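Local structure of trehalose-6-phosphate phosphatase (Candida albicans, 5DXF) at residues W157-Y162 with P231-E236; F227-F232 with G258-S263; S458-T463 with V473-S478. The protein belongs to glycosyltransferase family 20, whose members adopt the GT-B fold of two Rossmann-like domains facing each other across a cleft. All coordinates share one frame; numbering follows the deposited sequence.

Contact 1: W157-Y162 with P231-E236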
# COMPACT_ATOMS: atom_id res chain seq x y z
N TRP A 157 -11.73 -1.13 -7.13
CA TRP A 157 -10.34 -1.56 -7.25
C TRP A 157 -9.91 -1.85 -8.70
O TRP A 157 -8.86 -1.35 -9.13
CB TRP A 157 -10.06 -2.79 -6.38
CG TRP A 157 -8.75 -3.48 -6.68
CD1 TRP A 157 -8.49 -4.34 -7.71
CD2 TRP A 157 -7.52 -3.36 -5.95
NE1 TRP A 157 -7.18 -4.75 -7.67
CE2 TRP A 157 -6.56 -4.17 -6.60
CE3 TRP A 157 -7.14 -2.64 -4.81
CZ2 TRP A 157 -5.25 -4.28 -6.14
CZ3 TRP A 157 -5.85 -2.75 -4.36
CH2 TRP A 157 -4.92 -3.56 -5.02
N PRO A 158 -10.69 -2.65 -9.45
CA PRO A 158 -10.25 -2.90 -10.83
C PRO A 158 -10.20 -1.64 -11.69
O PRO A 158 -9.25 -1.47 -12.46
CB PRO A 158 -11.31 -3.86 -11.38
CG PRO A 158 -11.91 -4.47 -10.18
CD PRO A 158 -11.91 -3.40 -9.15
N VAL A 159 -11.21 -0.78 -11.56
CA VAL A 159 -11.27 0.46 -12.34
C VAL A 159 -10.10 1.39 -12.00
O VAL A 159 -9.44 1.91 -12.90
CB VAL A 159 -12.60 1.20 -12.10
CG1 VAL A 159 -12.54 2.60 -12.70
CG2 VAL A 159 -13.75 0.41 -12.70
N PHE A 160 -9.84 1.59 -10.72
CA PHE A 160 -8.78 2.48 -10.28
C PHE A 160 -7.44 1.96 -10.74
O PHE A 160 -6.50 2.71 -10.93
CB PHE A 160 -8.79 2.64 -8.77
CG PHE A 160 -9.88 3.51 -8.27
CD1 PHE A 160 -9.72 4.26 -7.13
CD2 PHE A 160 -11.07 3.59 -8.95
CE1 PHE A 160 -10.73 5.06 -6.67
CE2 PHE A 160 -12.09 4.39 -8.49
CZ PHE A 160 -11.92 5.13 -7.35
N HIS A 161 -7.35 0.65 -10.89
CA HIS A 161 -6.15 0.00 -11.35
C HIS A 161 -6.11 -0.27 -12.84
O HIS A 161 -5.24 -0.98 -13.31
CB HIS A 161 -5.88 -1.26 -10.56
CG HIS A 161 -5.56 -0.99 -9.13
ND1 HIS A 161 -6.54 -0.73 -8.19
CD2 HIS A 161 -4.39 -0.90 -8.48
CE1 HIS A 161 -5.97 -0.51 -7.02
NE2 HIS A 161 -4.67 -0.61 -7.17
N TYR A 162 -7.05 0.31 -13.58
CA TYR A 162 -7.15 0.11 -15.01
C TYR A 162 -7.34 -1.34 -15.42
O TYR A 162 -6.67 -1.85 -16.30
CB TYR A 162 -5.91 0.68 -15.70
CG TYR A 162 -5.74 2.17 -15.58
CD1 TYR A 162 -6.72 2.94 -14.99
CD2 TYR A 162 -4.61 2.79 -16.04
CE1 TYR A 162 -6.57 4.31 -14.87
CE2 TYR A 162 -4.45 4.15 -15.93
CZ TYR A 162 -5.43 4.90 -15.35
OH TYR A 162 -5.26 6.26 -15.24
N PRO A 231 -4.24 4.14 -6.48
CA PRO A 231 -4.19 5.04 -7.63
C PRO A 231 -5.55 5.62 -7.98
O PRO A 231 -6.56 5.05 -7.62
CB PRO A 231 -3.73 4.13 -8.75
CG PRO A 231 -2.95 3.08 -8.08
CD PRO A 231 -3.62 2.84 -6.77
N PHE A 232 -5.57 6.76 -8.65
CA PHE A 232 -6.81 7.29 -9.18
C PHE A 232 -6.82 7.19 -10.69
O PHE A 232 -5.86 7.54 -11.36
CB PHE A 232 -7.08 8.72 -8.74
CG PHE A 232 -8.53 9.06 -8.70
CD1 PHE A 232 -9.27 8.82 -7.57
CD2 PHE A 232 -9.16 9.61 -9.80
CE1 PHE A 232 -10.61 9.12 -7.53
CE2 PHE A 232 -10.50 9.91 -9.77
CZ PHE A 232 -11.22 9.66 -8.64
N PRO A 233 -7.99 6.63 -11.22
CA PRO A 233 -7.94 6.44 -12.68
C PRO A 233 -8.27 7.67 -13.52
O PRO A 233 -8.94 8.56 -13.04
CB PRO A 233 -8.98 5.36 -12.92
CG PRO A 233 -10.07 5.74 -12.02
CD PRO A 233 -9.41 6.19 -10.77
N SER A 234 -7.87 7.64 -14.78
CA SER A 234 -8.13 8.69 -15.75
C SER A 234 -9.62 8.74 -15.99
O SER A 234 -10.32 7.80 -15.69
CB SER A 234 -7.47 8.35 -17.07
OG SER A 234 -6.72 9.42 -17.58
N SER A 235 -10.10 9.88 -16.47
CA SER A 235 -11.52 10.09 -16.65
C SER A 235 -12.12 9.00 -17.53
O SER A 235 -13.26 8.61 -17.36
CB SER A 235 -11.80 11.48 -17.22
OG SER A 235 -10.93 11.79 -18.29
N GLU A 236 -11.34 8.50 -18.48
CA GLU A 236 -11.82 7.47 -19.38
C GLU A 236 -12.24 6.21 -18.66
O GLU A 236 -13.23 5.61 -19.01
CB GLU A 236 -10.74 7.09 -20.36
CG GLU A 236 -9.77 8.18 -20.68
CD GLU A 236 -9.22 8.03 -22.07
OE1 GLU A 236 -9.88 8.50 -22.99
OE2 GLU A 236 -8.16 7.42 -22.24
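P233 wedges between the rings of F160 and Y162 and meets them in different ways. Its CD sits over one face of the F160 ring, a CH-pi contact 3.8 Å from CD to the ring centroid and 21° off the normal. Its CB instead meets the edge of the Y162 ring near its plane, at CE1. V159 adds CG1 beside P233 CG at 4.1 Å. Aromatic packing continues with F232, whose CD1 comes 4.1 Å from F160 CE1; the two planes are turned 54° to each other. The next residue after F160, H161, brings its imidazole up to the P231 ring, NE2 to P231 CD being 3.6 Å.

Helix 147-160 ends in a Schellman motif whose C-prime residue is Y162, with positive phi (60°) and its N bonded to V159 O at 3.0 Å, and the Y162 ring leaves this turn toward P233 and S234. With CG anti to its own carbonyl carbon, the Y162 side chain carries its hydroxyl to the start of helix 235-238.

The polar bonds are few. Across the contact, S234 N, at the N-cap position of that helix, donates to Y162 OH over 3.0 Å in a bent bond. Within 157-162, H161 ND1 donates to W157 O at 2.6 Å, close to the plane of its own ring, which fixes the rotation of the imidazole; W157 O also accepts from H161 N and is thus gripped twice. R434 hydrogen-bonds F160 O and makes a cation-pi contact with Y162, and F268 of helix 262-274 meets F232 edge-to-face.

Contact 2: F227-F232 with G258-S263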
# COMPACT_ATOMS: atom_id res chain seq x y z
N PHE A 227 -7.25 11.11 2.14
CA PHE A 227 -6.09 10.60 1.44
C PHE A 227 -6.38 9.28 0.72
O PHE A 227 -6.96 8.37 1.28
CB PHE A 227 -4.92 10.42 2.39
CG PHE A 227 -3.62 10.27 1.68
CD1 PHE A 227 -3.19 9.04 1.27
CD2 PHE A 227 -2.84 11.36 1.42
CE1 PHE A 227 -2.00 8.89 0.60
CE2 PHE A 227 -1.64 11.23 0.76
CZ PHE A 227 -1.22 9.99 0.35
N LEU A 228 -5.96 9.20 -0.53
CA LEU A 228 -6.14 8.00 -1.32
C LEU A 228 -4.82 7.25 -1.43
O LEU A 228 -3.86 7.76 -1.99
CB LEU A 228 -6.68 8.35 -2.71
CG LEU A 228 -7.24 7.17 -3.51
CD1 LEU A 228 -8.54 6.70 -2.89
CD2 LEU A 228 -7.43 7.55 -4.97
N HIS A 229 -4.78 6.04 -0.87
CA HIS A 229 -3.55 5.24 -0.90
C HIS A 229 -3.40 4.54 -2.24
O HIS A 229 -2.29 4.32 -2.72
CB HIS A 229 -3.54 4.21 0.24
CG HIS A 229 -3.46 4.81 1.61
ND1 HIS A 229 -2.28 4.88 2.32
CD2 HIS A 229 -4.41 5.36 2.40
CE1 HIS A 229 -2.52 5.44 3.49
NE2 HIS A 229 -3.80 5.75 3.56
N VAL A 230 -4.53 4.19 -2.83
CA VAL A 230 -4.55 3.54 -4.14
C VAL A 230 -4.47 4.58 -5.26
O VAL A 230 -4.71 5.76 -5.02
CB VAL A 230 -5.83 2.68 -4.30
CG1 VAL A 230 -5.73 1.44 -3.44
CG2 VAL A 230 -7.07 3.48 -3.95
N PRO A 231 -4.24 4.14 -6.48
CA PRO A 231 -4.19 5.04 -7.63
C PRO A 231 -5.55 5.62 -7.98
O PRO A 231 -6.56 5.05 -7.62
CB PRO A 231 -3.73 4.13 -8.75
CG PRO A 231 -2.95 3.08 -8.08
CD PRO A 231 -3.62 2.84 -6.77
N PHE A 232 -5.57 6.76 -8.65
CA PHE A 232 -6.81 7.29 -9.18
C PHE A 232 -6.82 7.19 -10.69
O PHE A 232 -5.86 7.54 -11.36
CB PHE A 232 -7.08 8.72 -8.74
CG PHE A 232 -8.53 9.06 -8.70
CD1 PHE A 232 -9.27 8.82 -7.57
CD2 PHE A 232 -9.16 9.61 -9.80
CE1 PHE A 232 -10.61 9.12 -7.53
CE2 PHE A 232 -10.50 9.91 -9.77
CZ PHE A 232 -11.22 9.66 -8.64
N GLY A 258 -5.48 14.10 -0.71
CA GLY A 258 -4.10 13.73 -0.97
C GLY A 258 -3.90 12.52 -1.86
O GLY A 258 -4.68 11.56 -1.81
N PHE A 259 -2.86 12.55 -2.68
CA PHE A 259 -2.53 11.43 -3.55
C PHE A 259 -1.06 11.04 -3.45
O PHE A 259 -0.22 11.83 -3.02
CB PHE A 259 -2.87 11.76 -5.01
CG PHE A 259 -4.34 11.95 -5.25
CD1 PHE A 259 -5.16 10.87 -5.52
CD2 PHE A 259 -4.90 13.22 -5.20
CE1 PHE A 259 -6.51 11.04 -5.75
CE2 PHE A 259 -6.25 13.40 -5.42
CZ PHE A 259 -7.06 12.31 -5.69
N GLN A 260 -0.75 9.81 -3.85
CA GLN A 260 0.62 9.30 -3.83
C GLN A 260 1.46 9.94 -4.93
O GLN A 260 2.64 10.24 -4.73
CB GLN A 260 0.63 7.78 -3.99
CG GLN A 260 -0.28 7.01 -3.04
CD GLN A 260 0.31 6.83 -1.65
OE1 GLN A 260 1.34 7.43 -1.32
NE2 GLN A 260 -0.33 6.01 -0.83
N SER A 261 0.85 10.19 -6.08
CA SER A 261 1.58 10.66 -7.24
C SER A 261 0.87 11.75 -8.04
O SER A 261 -0.33 11.93 -7.91
CB SER A 261 1.98 9.48 -8.12
OG SER A 261 2.25 9.90 -9.44
N ASP A 262 1.63 12.48 -8.83
CA ASP A 262 1.15 13.62 -9.61
C ASP A 262 0.03 13.22 -10.57
O ASP A 262 -0.98 13.93 -10.70
CB ASP A 262 2.32 14.23 -10.40
CG ASP A 262 1.92 15.47 -11.18
OD1 ASP A 262 1.22 16.34 -10.61
OD2 ASP A 262 2.31 15.58 -12.36
N SER A 263 0.21 12.08 -11.23
CA SER A 263 -0.74 11.59 -12.22
C SER A 263 -2.13 11.37 -11.63
O SER A 263 -3.13 11.64 -12.28
CB SER A 263 -0.23 10.29 -12.85
OG SER A 263 -0.10 9.27 -11.87
O HOH W 1 -3.32 8.03 -4.70
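F227 and G258 form the last parallel bridge between strands 223-227 and 256-259, at the C-terminal ends of neighbouring strands in the Rossmann-like sheet. L228 N donates to G258 O at 3.0 Å in an almost straight bond (177°). The F227 ring, its CG anti to the backbone N, lies with one face against the backbone of G258, with CD2 3.6 Å from G258 CA. At its edge, near the ring plane, comes the amide of Q260, with the two planes nearly perpendicular.

A beta-alpha-beta crossover connects the two strands; beyond the bridge their chains part, and side chains and a water take over from the backbone pairing. Q260 is bent at chi2 (-80°), which brings its amide to the H229 carbonyl. There NE2 donates to H229 O over 3.2 Å, in the carbonyl plane and on a lone pair, while OE1 accepts from I299 N. Both ends of the amide are therefore engaged, which fixes its orientation. H229 directs its imidazole away from 258-263, and its NE2 is hydrogen-bonded to H204 of strand 200-204. A water bridges the diverging chains: it donates to L228 O at 2.8 Å and to V230 O at 2.7 Å, and accepts from the N-H of Q260.

F259 points its ring between two apolar neighbours. Its CE1 lies 3.7 Å from L228 CD2, which sits at the ring edge, and 3.8 Å from F232 CB. The F259 edge is directed toward the F232 face in an offset edge-to-face pair, planes 79° apart, and F264 of helix 262-274 also touches both side chains.

Contact 3: S458-T463 with V473-S478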
# COMPACT_ATOMS: atom_id res chain seq x y z
N SER A 458 10.18 -0.64 -11.13
CA SER A 458 9.29 -0.44 -12.27
C SER A 458 9.00 1.04 -12.39
O SER A 458 8.83 1.72 -11.38
CB SER A 458 7.99 -1.24 -12.11
OG SER A 458 7.04 -0.88 -13.09
N GLU A 459 8.96 1.55 -13.61
CA GLU A 459 8.71 2.97 -13.81
C GLU A 459 7.23 3.30 -13.60
O GLU A 459 6.85 4.47 -13.51
CB GLU A 459 9.14 3.40 -15.21
CG GLU A 459 8.39 2.72 -16.34
CD GLU A 459 8.93 3.08 -17.70
OE1 GLU A 459 10.17 3.24 -17.82
OE2 GLU A 459 8.13 3.22 -18.65
N PHE A 460 6.41 2.26 -13.51
CA PHE A 460 4.97 2.44 -13.36
C PHE A 460 4.53 2.44 -11.90
O PHE A 460 3.39 2.78 -11.59
CB PHE A 460 4.22 1.36 -14.13
CG PHE A 460 4.47 1.38 -15.61
CD1 PHE A 460 3.92 2.37 -16.40
CD2 PHE A 460 5.26 0.41 -16.20
CE1 PHE A 460 4.15 2.39 -17.76
CE2 PHE A 460 5.49 0.43 -17.56
CZ PHE A 460 4.94 1.42 -18.34
N THR A 461 5.42 2.04 -11.00
CA THR A 461 5.09 2.08 -9.58
C THR A 461 5.23 3.50 -9.06
O THR A 461 6.02 4.29 -9.59
CB THR A 461 5.98 1.12 -8.74
OG1 THR A 461 5.40 0.96 -7.44
CG2 THR A 461 7.39 1.66 -8.60
N GLY A 462 4.45 3.83 -8.03
CA GLY A 462 4.45 5.17 -7.47
C GLY A 462 5.78 5.55 -6.83
O GLY A 462 6.13 6.72 -6.78
N THR A 463 6.51 4.55 -6.35
CA THR A 463 7.77 4.80 -5.66
C THR A 463 8.83 5.35 -6.61
O THR A 463 9.74 6.07 -6.20
CB THR A 463 8.29 3.52 -4.97
OG1 THR A 463 7.27 2.99 -4.11
CG2 THR A 463 9.51 3.84 -4.12
N VAL A 473 13.06 0.17 -14.74
CA VAL A 473 12.76 -0.79 -15.78
C VAL A 473 11.33 -0.66 -16.29
O VAL A 473 10.47 -0.11 -15.62
CB VAL A 473 13.07 -2.22 -15.31
CG1 VAL A 473 11.90 -2.86 -14.58
CG2 VAL A 473 13.59 -3.08 -16.44
N ASN A 474 11.09 -1.17 -17.49
CA ASN A 474 9.74 -1.40 -17.94
C ASN A 474 9.43 -2.87 -17.72
O ASN A 474 9.98 -3.73 -18.38
CB ASN A 474 9.62 -1.03 -19.42
CG ASN A 474 8.24 -1.27 -19.98
OD1 ASN A 474 7.24 -1.17 -19.28
ND2 ASN A 474 8.18 -1.58 -21.25
N PRO A 475 8.53 -3.15 -16.80
CA PRO A 475 8.23 -4.54 -16.40
C PRO A 475 7.65 -5.35 -17.55
O PRO A 475 7.84 -6.57 -17.59
CB PRO A 475 7.22 -4.37 -15.27
CG PRO A 475 6.62 -3.02 -15.48
CD PRO A 475 7.74 -2.18 -16.03
N TRP A 476 6.95 -4.69 -18.46
CA TRP A 476 6.39 -5.36 -19.63
C TRP A 476 7.50 -5.81 -20.58
O TRP A 476 7.36 -6.80 -21.29
CB TRP A 476 5.41 -4.44 -20.36
CG TRP A 476 4.28 -3.97 -19.49
CD1 TRP A 476 4.17 -2.76 -18.88
CD2 TRP A 476 3.11 -4.71 -19.13
NE1 TRP A 476 3.00 -2.69 -18.17
CE2 TRP A 476 2.33 -3.88 -18.30
CE3 TRP A 476 2.65 -6.00 -19.43
CZ2 TRP A 476 1.11 -4.29 -17.77
CZ3 TRP A 476 1.44 -6.40 -18.90
CH2 TRP A 476 0.69 -5.55 -18.08
N ASP A 477 8.60 -5.07 -20.58
CA ASP A 477 9.75 -5.42 -21.39
C ASP A 477 10.63 -6.43 -20.65
O ASP A 477 11.53 -6.06 -19.90
CB ASP A 477 10.56 -4.17 -21.75
CG ASP A 477 11.61 -4.43 -22.81
OD1 ASP A 477 12.43 -3.53 -23.08
OD2 ASP A 477 11.61 -5.54 -23.38
N SER A 478 10.32 -7.70 -20.84
CA SER A 478 11.00 -8.77 -20.14
C SER A 478 12.47 -8.88 -20.50
O SER A 478 13.31 -9.12 -19.65
CB SER A 478 10.29 -10.09 -20.39
OG SER A 478 8.94 -9.98 -20.00
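S458 and V473 form a parallel bridge, and E459 N donates to V473 O at 3.0 Å, where strands 455-458 and 471-473 run out. These are neighbouring parallel strands of the C-terminal Rossmann-like half of the GT-B fold. S458 CA adds a CA-H...O contact to the same V473 oxygen.

S458 OG, anti to its backbone N (chi1 170°), reaches forward to accept from F460 N at 3.2 Å and so forms an ST turn. The same oxygen is hydrogen-bonded to S432 O and lies against the P475 ring, its nearest carbon being CG. The turn brings F460 over to the second segment, where its CD2 meets P475 CD at 3.6 Å, edge on. N474 OD1 also lies at the F460 edge, near CE2, with the amide plane 63° from the ring. E459 CG lies over one face of the same ring. W476, which packs on Q348 of helix 346-359, completes the group as an offset edge-to-face partner directed at the F460 face, its CD1 3.7 Å from F460 CE2.

From the N terminus, contact 1 opens at the end of helix 147-160 and closes at 231-236, with 68 residues between, enclosing helix 173-194 and strands 200-204 and 223-227. Before it closes, contact 2 has begun at 227-232; the two cross, sharing P231 and F232, and contact 2 closes at 258-263 round one crossover between adjacent strands. H161 CE1 touches V230 CG1 between them. Contact 3 follows in series, closing a short loop in the other Rossmann-like half, about 5 Å from contact 2 at the nearest atoms. The loop after strand 428-430 lies against both halves: R434 hydrogen-bonds F160, D435 hydrogen-bonds T461, and M437 touches Q260 and T463.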